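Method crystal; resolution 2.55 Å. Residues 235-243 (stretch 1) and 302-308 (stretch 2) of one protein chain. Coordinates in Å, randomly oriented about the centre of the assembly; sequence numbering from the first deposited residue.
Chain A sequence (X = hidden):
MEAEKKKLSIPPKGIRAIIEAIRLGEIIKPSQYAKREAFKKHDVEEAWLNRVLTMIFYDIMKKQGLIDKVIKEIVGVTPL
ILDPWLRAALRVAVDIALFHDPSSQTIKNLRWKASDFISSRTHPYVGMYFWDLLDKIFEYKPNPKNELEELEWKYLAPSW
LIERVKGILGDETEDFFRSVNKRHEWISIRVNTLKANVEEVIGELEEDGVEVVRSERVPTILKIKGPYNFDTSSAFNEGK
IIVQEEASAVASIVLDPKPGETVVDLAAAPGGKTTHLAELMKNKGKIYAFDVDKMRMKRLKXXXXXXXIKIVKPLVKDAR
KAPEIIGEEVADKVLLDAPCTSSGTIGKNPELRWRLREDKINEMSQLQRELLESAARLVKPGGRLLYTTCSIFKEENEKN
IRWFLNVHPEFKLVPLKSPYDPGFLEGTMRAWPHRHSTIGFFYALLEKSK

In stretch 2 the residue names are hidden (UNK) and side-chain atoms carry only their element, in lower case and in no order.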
# COMPACT_ATOMS: atom_id res chain seq x y z
N ALA A 235 -11.56 -3.34 -19.18
CA ALA A 235 -12.02 -4.09 -18.01
C ALA A 235 -12.22 -3.22 -16.78
O ALA A 235 -13.18 -3.42 -16.03
CB ALA A 235 -11.06 -5.23 -17.71
N PHE A 236 -11.32 -2.26 -16.57
CA PHE A 236 -11.40 -1.37 -15.42
C PHE A 236 -12.51 -0.33 -15.55
O PHE A 236 -13.26 -0.09 -14.60
CB PHE A 236 -10.06 -0.68 -15.15
CG PHE A 236 -10.05 0.16 -13.90
CD1 PHE A 236 -9.91 -0.43 -12.65
CD2 PHE A 236 -10.19 1.54 -13.98
CE1 PHE A 236 -9.91 0.34 -11.49
CE2 PHE A 236 -10.19 2.32 -12.82
CZ PHE A 236 -10.05 1.72 -11.58
N ASN A 237 -12.62 0.28 -16.73
CA ASN A 237 -13.61 1.34 -16.98
C ASN A 237 -15.04 0.82 -17.08
O ASN A 237 -16.00 1.60 -17.01
CB ASN A 237 -13.23 2.14 -18.23
CG ASN A 237 -11.99 3.00 -18.02
OD1 ASN A 237 -11.76 3.55 -16.94
ND2 ASN A 237 -11.18 3.13 -19.07
N GLU A 238 -15.19 -0.49 -17.23
CA GLU A 238 -16.49 -1.15 -17.20
C GLU A 238 -16.79 -1.71 -15.81
O GLU A 238 -17.88 -2.22 -15.56
CB GLU A 238 -16.57 -2.25 -18.27
CG GLU A 238 -16.67 -1.72 -19.70
CD GLU A 238 -16.33 -2.77 -20.75
OE1 GLU A 238 -15.69 -3.79 -20.40
OE2 GLU A 238 -16.70 -2.57 -21.92
N GLY A 239 -15.81 -1.62 -14.92
CA GLY A 239 -15.97 -2.03 -13.53
C GLY A 239 -15.90 -3.53 -13.32
O GLY A 239 -16.54 -4.07 -12.42
N LYS A 240 -15.11 -4.20 -14.15
CA LYS A 240 -14.95 -5.65 -14.08
C LYS A 240 -13.83 -6.05 -13.12
O LYS A 240 -13.83 -7.17 -12.60
CB LYS A 240 -14.69 -6.24 -15.47
CG LYS A 240 -15.84 -6.07 -16.45
CD LYS A 240 -15.54 -6.71 -17.80
CE LYS A 240 -16.71 -6.58 -18.75
NZ LYS A 240 -16.39 -7.10 -20.11
N ILE A 241 -12.88 -5.13 -12.91
CA ILE A 241 -11.72 -5.39 -12.05
C ILE A 241 -11.39 -4.22 -11.10
O ILE A 241 -11.64 -3.05 -11.43
CB ILE A 241 -10.44 -5.74 -12.87
CG1 ILE A 241 -10.06 -4.60 -13.82
CG2 ILE A 241 -10.62 -7.06 -13.62
CD1 ILE A 241 -8.59 -4.57 -14.19
N ILE A 242 -10.82 -4.56 -9.95
CA ILE A 242 -10.39 -3.57 -8.95
C ILE A 242 -9.07 -4.02 -8.32
O ILE A 242 -8.86 -5.22 -8.10
CB ILE A 242 -11.49 -3.33 -7.86
CG1 ILE A 242 -11.08 -2.21 -6.90
CG2 ILE A 242 -11.84 -4.63 -7.12
CD1 ILE A 242 -12.21 -1.66 -6.03
N VAL A 243 -8.18 -3.07 -8.05
CA VAL A 243 -6.89 -3.38 -7.42
C VAL A 243 -7.09 -3.76 -5.95
O VAL A 243 -7.57 -2.96 -5.16
CB VAL A 243 -5.88 -2.20 -7.52
CG1 VAL A 243 -4.55 -2.56 -6.87
CG2 VAL A 243 -5.66 -1.79 -8.97
N UNK A 302 -17.26 6.38 -6.85
CA UNK A 302 -16.90 6.11 -8.25
C UNK A 302 -16.86 4.61 -8.55
O UNK A 302 -17.34 4.18 -9.60
c UNK A 302 -15.56 6.76 -8.60
o UNK A 302 -14.64 8.94 -8.82
c UNK A 302 -15.67 8.24 -8.88
o UNK A 302 -16.79 8.72 -9.17
N UNK A 303 -16.29 3.83 -7.63
CA UNK A 303 -16.24 2.38 -7.77
C UNK A 303 -17.64 1.75 -7.70
O UNK A 303 -18.01 0.95 -8.57
c UNK A 303 -13.86 1.82 -7.03
c UNK A 303 -13.34 1.20 -8.16
c UNK A 303 -11.98 1.26 -8.45
c UNK A 303 -12.99 2.51 -6.19
c UNK A 303 -15.33 1.75 -6.70
c UNK A 303 -11.12 1.96 -7.61
c UNK A 303 -11.62 2.58 -6.47
N UNK A 304 -18.40 2.12 -6.67
CA UNK A 304 -19.73 1.55 -6.42
C UNK A 304 -20.65 1.56 -7.65
O UNK A 304 -21.17 0.51 -8.04
c UNK A 304 -19.89 1.59 -3.90
c UNK A 304 -21.93 2.13 -5.24
c UNK A 304 -20.41 2.22 -5.18
N UNK A 305 -20.82 2.72 -8.28
CA UNK A 305 -21.71 2.84 -9.43
C UNK A 305 -21.14 2.21 -10.71
O UNK A 305 -21.88 1.63 -11.51
c UNK A 305 -21.05 5.32 -9.93
c UNK A 305 -22.16 4.30 -9.66
c UNK A 305 -20.86 5.60 -11.43
n UNK A 305 -22.20 7.73 -11.48
c UNK A 305 -22.04 6.36 -12.04
N UNK A 306 -19.82 2.31 -10.88
CA UNK A 306 -19.12 1.73 -12.03
C UNK A 306 -19.14 0.20 -11.98
O UNK A 306 -19.21 -0.46 -13.02
c UNK A 306 -14.29 3.64 -12.07
n UNK A 306 -13.99 4.65 -11.27
c UNK A 306 -15.81 2.65 -13.76
n UNK A 306 -13.51 2.56 -12.08
c UNK A 306 -17.69 2.28 -12.09
n UNK A 306 -15.37 3.70 -12.84
c UNK A 306 -16.77 1.64 -13.13
N UNK A 307 -19.09 -0.35 -10.76
CA UNK A 307 -19.12 -1.79 -10.55
C UNK A 307 -20.54 -2.34 -10.39
O UNK A 307 -20.73 -3.54 -10.14
s UNK A 307 -15.76 -2.16 -8.08
c UNK A 307 -18.25 -2.18 -9.35
c UNK A 307 -16.76 -1.92 -9.57
c UNK A 307 -15.75 -3.94 -7.95
N UNK A 308 -21.53 -1.47 -10.54
CA UNK A 308 -22.94 -1.87 -10.50
C UNK A 308 -23.50 -2.17 -9.12
O UNK A 308 -24.56 -2.79 -9.00

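Position 302 lies in a helix that begins earlier in the chain. Its side chain has two carbons, the second carrying two oxygens, which is a short carboxylate. It is out of reach of stretch 1 and takes no part in the contact. The residue is Asp302.

At position 303 one carbon leads into a ring of six carbons, with no oxygen attached. The CA-to-CB bond points sideways, but the ring reaches stretch 1, where it meets the side chains of Phe236 and Ile242. A benzyl group without a hydroxyl identifies Phe303. Its ring atom CE2 is 3.7 Å from CZ of Phe236, while CD1 of Ile242 sits over one face, 3.8 Å from the centroid of the Phe303 ring and 13° off the ring normal. The methyl group is thus almost directly above the ring, in a CH-pi arrangement.

Position 304 has three side-chain carbons, the first carrying the other two, and is out of reach of stretch 1. This branching at CB, with nothing beyond it, gives Val304.

Position 305 has four carbons in a row ending in nitrogen, and they touch nothing on stretch 1. The residue is Lys305. The chain is bent, with chi1, chi3 and chi4 all p, and remains exposed.

Position 306 carries three carbons, a nitrogen, and then a carbon bearing two more nitrogens. The side chain reaches the ring of Phe236 and the backbone of Asn237. That planar end is a guanidinium, so the residue is Arg306. It has the largest area covered by the other stretch, 89 Å². NH1 of Arg306 comes within 3.4 Å of CE2 of Phe236, and its CD packs 3.4 Å from the backbone O of Asn237. No hydrogen bond to stretch 1 is formed, so its contribution here is one of packing.

Position 307 holds an unbranched chain of two carbons, a sulfur and a terminal carbon, lying against Gly239 and Ile242. A thioether of this length is Met307, buried, with CG 3.6 Å from O of Gly239 and CE 4.1 Å from CG2 of Ile242.

Position 308 has no side-chain atoms, touches nothing on stretch 1 and has a phi of 75°, a value that favours glycine. Gly308 is the first residue to leave helical geometry in a Schellman motif.

The two stretches meet without a hydrogen bond between them, burying 406 Å² in total. Gly239 also follows a helix in a Schellman motif, with Gly239 N bonded to Phe236 O (3.0 Å) and Lys240 N to Ala235 O (2.8 Å). At this turn CA of Gly239 lies 4.3 Å from CA of Met307 and 3.6 Å from O of Arg306. An ideal CB on Gly239 would lie 2.2 Å from that same O of Arg306, a clash, so the close backbone approach depends on the absence of a side chain. Beside it, Phe236 packs against Phe303 and Arg306, and the strand residue Ile242 points toward stretch 2, touching both Phe303 and Met307. Close backbone packing at a glycine and apolar side-chain contacts therefore characterise the contact between the two segments.

Stretch 2, residues 302-308: DFVKRMG
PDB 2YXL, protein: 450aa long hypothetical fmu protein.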